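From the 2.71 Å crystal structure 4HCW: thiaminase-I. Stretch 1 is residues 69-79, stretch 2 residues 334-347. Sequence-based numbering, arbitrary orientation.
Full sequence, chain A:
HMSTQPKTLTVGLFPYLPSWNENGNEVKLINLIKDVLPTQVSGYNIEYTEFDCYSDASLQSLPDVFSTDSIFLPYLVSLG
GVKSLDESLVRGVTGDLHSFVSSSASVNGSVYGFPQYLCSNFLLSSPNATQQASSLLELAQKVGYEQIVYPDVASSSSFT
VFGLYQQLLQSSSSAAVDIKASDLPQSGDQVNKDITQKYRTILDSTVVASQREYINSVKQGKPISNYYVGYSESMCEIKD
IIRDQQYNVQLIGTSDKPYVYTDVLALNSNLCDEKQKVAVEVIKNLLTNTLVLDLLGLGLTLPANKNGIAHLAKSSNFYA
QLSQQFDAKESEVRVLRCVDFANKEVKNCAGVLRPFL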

# COMPACT_ATOMS: atom_id res chain seq x y z
N ASP A 69 2.25 7.06 3.77
CA ASP A 69 2.90 5.95 3.10
C ASP A 69 4.37 5.94 3.52
O ASP A 69 4.99 7.00 3.62
CB ASP A 69 2.78 6.11 1.58
CG ASP A 69 3.14 4.84 0.83
OD1 ASP A 69 4.00 4.07 1.31
OD2 ASP A 69 2.56 4.61 -0.25
N SER A 70 4.91 4.76 3.77
CA SER A 70 6.29 4.63 4.20
C SER A 70 7.28 4.94 3.07
O SER A 70 8.48 5.01 3.30
CB SER A 70 6.55 3.23 4.77
OG SER A 70 6.21 2.23 3.84
N ILE A 71 6.75 5.12 1.86
CA ILE A 71 7.58 5.45 0.71
C ILE A 71 8.18 6.85 0.85
O ILE A 71 9.20 7.16 0.23
CB ILE A 71 6.78 5.34 -0.61
CG1 ILE A 71 7.72 5.27 -1.82
CG2 ILE A 71 5.80 6.51 -0.75
CD1 ILE A 71 7.01 5.09 -3.14
N PHE A 72 7.56 7.68 1.67
CA PHE A 72 8.04 9.04 1.90
C PHE A 72 8.49 9.22 3.34
O PHE A 72 8.74 10.34 3.78
CB PHE A 72 6.95 10.05 1.56
CG PHE A 72 6.54 10.05 0.12
CD1 PHE A 72 7.48 9.79 -0.88
CD2 PHE A 72 5.23 10.30 -0.25
CE1 PHE A 72 7.11 9.79 -2.21
CE2 PHE A 72 4.86 10.29 -1.58
CZ PHE A 72 5.79 10.04 -2.56
N LEU A 73 8.58 8.12 4.08
CA LEU A 73 8.94 8.17 5.49
C LEU A 73 10.35 8.73 5.78
O LEU A 73 10.48 9.64 6.59
CB LEU A 73 8.73 6.81 6.17
CG LEU A 73 8.89 6.80 7.69
CD1 LEU A 73 7.89 7.75 8.34
CD2 LEU A 73 8.71 5.39 8.24
N PRO A 74 11.40 8.19 5.12
CA PRO A 74 12.73 8.74 5.40
C PRO A 74 12.86 10.21 5.03
O PRO A 74 13.53 10.96 5.74
CB PRO A 74 13.66 7.89 4.52
CG PRO A 74 12.90 6.63 4.29
CD PRO A 74 11.47 7.05 4.18
N TYR A 75 12.24 10.62 3.93
CA TYR A 75 12.22 12.03 3.54
C TYR A 75 11.45 12.85 4.57
O TYR A 75 11.78 14.01 4.82
CB TYR A 75 11.60 12.20 2.15
CG TYR A 75 11.15 13.62 1.85
CD1 TYR A 75 12.08 14.60 1.51
CD2 TYR A 75 9.81 13.97 1.91
CE1 TYR A 75 11.67 15.89 1.23
CE2 TYR A 75 9.40 15.26 1.64
CZ TYR A 75 10.33 16.22 1.30
OH TYR A 75 9.92 17.51 1.03
N LEU A 76 10.43 12.25 5.15
CA LEU A 76 9.62 12.92 6.16
C LEU A 76 10.37 12.99 7.48
O LEU A 76 10.16 13.90 8.28
CB LEU A 76 8.28 12.19 6.34
CG LEU A 76 7.10 13.00 6.87
CD1 LEU A 76 6.89 14.25 6.04
CD2 LEU A 76 5.85 12.14 6.86
N VAL A 77 11.26 12.03 7.70
CA VAL A 77 12.09 11.99 8.90
C VAL A 77 13.17 13.08 8.85
O VAL A 77 13.41 13.77 9.85
CB VAL A 77 12.76 10.61 9.09
CG1 VAL A 77 13.90 10.69 10.09
CG2 VAL A 77 11.73 9.58 9.53
N SER A 78 13.79 13.24 7.69
CA SER A 78 14.88 14.21 7.52
C SER A 78 14.42 15.66 7.67
O SER A 78 15.24 16.57 7.68
CB SER A 78 15.57 14.00 6.17
OG SER A 78 14.66 14.18 5.10
N LEU A 79 13.11 15.87 7.76
CA LEU A 79 12.56 17.20 7.98
C LEU A 79 12.30 17.43 9.46
O LEU A 79 12.04 18.56 9.89
CB LEU A 79 11.28 17.40 7.16
CG LEU A 79 11.42 17.20 5.65
CD1 LEU A 79 10.15 17.61 4.93
CD2 LEU A 79 12.63 17.96 5.11
N ARG A 334 10.25 -6.78 -0.23
CA ARG A 334 10.98 -5.51 -0.24
C ARG A 334 10.04 -4.32 -0.12
O ARG A 334 8.86 -4.41 -0.47
CB ARG A 334 11.81 -5.40 -1.53
CG ARG A 334 12.90 -6.44 -1.67
CD ARG A 334 13.94 -6.27 -0.58
NE ARG A 334 15.04 -7.22 -0.73
CZ ARG A 334 15.09 -8.41 -0.14
NH1 ARG A 334 14.08 -8.80 0.64
NH2 ARG A 334 16.13 -9.21 -0.33
N VAL A 335 10.57 -3.20 0.37
CA VAL A 335 9.79 -1.97 0.49
C VAL A 335 10.56 -0.78 -0.07
O VAL A 335 11.62 -0.42 0.44
CB VAL A 335 9.42 -1.68 1.96
CG1 VAL A 335 8.72 -0.33 2.07
CG2 VAL A 335 8.56 -2.79 2.53
N LEU A 336 10.02 -0.18 -1.12
CA LEU A 336 10.66 0.96 -1.76
C LEU A 336 10.39 2.25 -1.00
O LEU A 336 9.24 2.61 -0.75
CB LEU A 336 10.19 1.10 -3.21
CG LEU A 336 10.81 2.23 -4.03
CD1 LEU A 336 12.32 2.07 -4.12
CD2 LEU A 336 10.20 2.28 -5.42
N ARG A 337 11.46 2.95 -0.61
CA ARG A 337 11.33 4.20 0.13
C ARG A 337 12.24 5.29 -0.45
O ARG A 337 13.21 5.00 -1.14
CB ARG A 337 11.65 3.99 1.61
CG ARG A 337 10.79 2.93 2.29
CD ARG A 337 10.97 2.96 3.79
NE ARG A 337 12.37 2.79 4.19
CZ ARG A 337 12.78 2.76 5.45
NH1 ARG A 337 14.07 2.61 5.72
NH2 ARG A 337 11.91 2.88 6.44
N CYS A 338 11.91 6.54 -0.16
CA CYS A 338 12.66 7.68 -0.68
C CYS A 338 13.41 8.41 0.42
O CYS A 338 12.85 8.72 1.47
CB CYS A 338 11.72 8.65 -1.40
SG CYS A 338 10.61 7.86 -2.59
N VAL A 339 14.68 8.71 0.18
CA VAL A 339 15.54 9.33 1.19
C VAL A 339 15.41 10.85 1.24
O VAL A 339 15.20 11.42 2.31
CB VAL A 339 17.02 8.96 0.97
CG1 VAL A 339 17.91 9.74 1.93
CG2 VAL A 339 17.23 7.47 1.14
N ASP A 340 15.54 11.51 0.10
CA ASP A 340 15.56 12.97 0.07
C ASP A 340 14.59 13.59 -0.93
O ASP A 340 14.83 14.70 -1.43
CB ASP A 340 16.99 13.47 -0.20
CG ASP A 340 17.63 12.80 -1.40
OD1 ASP A 340 16.90 12.24 -2.25
OD2 ASP A 340 18.88 12.84 -1.50
N PHE A 341 13.51 12.89 -1.23
CA PHE A 341 12.52 13.41 -2.18
C PHE A 341 11.13 12.83 -1.94
O PHE A 341 10.96 11.85 -1.20
CB PHE A 341 12.96 13.16 -3.63
CG PHE A 341 13.00 11.70 -4.01
CD1 PHE A 341 14.09 10.92 -3.68
CD2 PHE A 341 11.96 11.13 -4.72
CE1 PHE A 341 14.13 9.58 -4.04
CE2 PHE A 341 11.99 9.80 -5.09
CZ PHE A 341 13.08 9.02 -4.75
N ALA A 342 10.12 13.44 -2.56
CA ALA A 342 8.75 12.99 -2.40
C ALA A 342 7.98 12.99 -3.72
O ALA A 342 8.46 12.48 -4.73
CB ALA A 342 8.03 13.84 -1.36
N ASN A 343 6.78 13.58 -3.71
CA ASN A 343 5.85 13.47 -4.83
C ASN A 343 6.27 14.19 -6.11
O ASN A 343 6.00 13.71 -7.21
CB ASN A 343 4.45 13.92 -4.40
CG ASN A 343 3.83 12.99 -3.38
OD1 ASN A 343 3.30 11.94 -3.74
ND2 ASN A 343 3.90 13.37 -2.11
N LYS A 344 6.92 15.34 -5.97
CA LYS A 344 7.34 16.12 -7.14
C LYS A 344 8.34 15.35 -7.99
O LYS A 344 8.22 15.31 -9.22
CB LYS A 344 7.93 17.46 -6.71
CG LYS A 344 8.29 18.38 -7.87
CD LYS A 344 8.87 19.70 -7.39
N GLU A 345 9.31 14.73 -7.34
CA GLU A 345 10.34 13.97 -8.05
C GLU A 345 9.79 12.68 -8.65
O GLU A 345 10.22 12.25 -9.72
CB GLU A 345 11.53 13.67 -7.14
CG GLU A 345 12.37 14.89 -6.78
CD GLU A 345 11.71 15.79 -5.75
OE1 GLU A 345 12.14 16.95 -5.61
OE2 GLU A 345 10.76 15.33 -5.08
N VAL A 346 8.84 12.06 -7.96
CA VAL A 346 8.21 10.84 -8.44
C VAL A 346 7.45 11.10 -9.74
O VAL A 346 7.55 10.33 -10.70
CB VAL A 346 7.26 10.22 -7.39
CG1 VAL A 346 6.39 9.14 -8.00
CG2 VAL A 346 8.06 9.66 -6.22
N LYS A 347 6.70 12.19 -9.78
CA LYS A 347 5.95 12.57 -10.97
C LYS A 347 6.89 12.98 -12.11
O LYS A 347 6.63 12.66 -13.27
CB LYS A 347 4.98 13.71 -10.66
CG LYS A 347 3.85 13.33 -9.71
CD LYS A 347 2.89 14.49 -9.51
CE LYS A 347 1.75 14.11 -8.59
NZ LYS A 347 0.79 15.24 -8.39

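The short helix 73-77 and the loop before it lie along strand 335-338 and the loop that follows, the helix and strand axes running 30° apart in the same N-to-C sense and approaching to 7.0 Å. The backbones come closest at Ile 71 and Arg 337, whose CA atoms are 4.0 Å apart, too near for a side chain to lie between them. Here the main chains bond directly: Cys 338 N donates to Ile 71 O at 2.8 Å. Four residues on, Tyr 75 N makes a weak hydrogen bond to Cys 338 O at 3.2 Å, so both backbone polar groups of Cys 338 are engaged by stretch 1. Tyr 75 CA also rests 3.3 Å from Val 339 O in a CA-H...O contact.

The most extensively covered residue is Phe 72, at the N-cap position of its helix. Its ring occupies a hollow formed by the end of the strand and the start of helix 343-347. The Ala 342 methyl covers one face, with CB 4.2 Å from the ring centroid and almost on the ring normal, a CH-pi contact. Cys 338 SG and Val 346 CG2 border the edge, 4.0 and 4.1 Å from Phe 72 CE1, respectively. Asn 343 brings OD1 to 3.1 Å from Phe 72 CE2.

The Ala 342 methyl serves a second ring as well: its CB lies 3.6 Å from Tyr 75 CE2, a small bump between two aromatic side chains. Tyr 75 packs against the loop backbone, its CB 3.4 Å from Phe 341 O, while the CB of Phe 341 points away and leaves its main chain to meet the tyrosine.

Beside the strand, Pro 74 CG sits over one face of the Arg 337 guanidinium, 3.9 Å from Arg 337 NE. This apolar contact leaves the guanidinium nitrogens free to hydrogen-bond elsewhere in the structure.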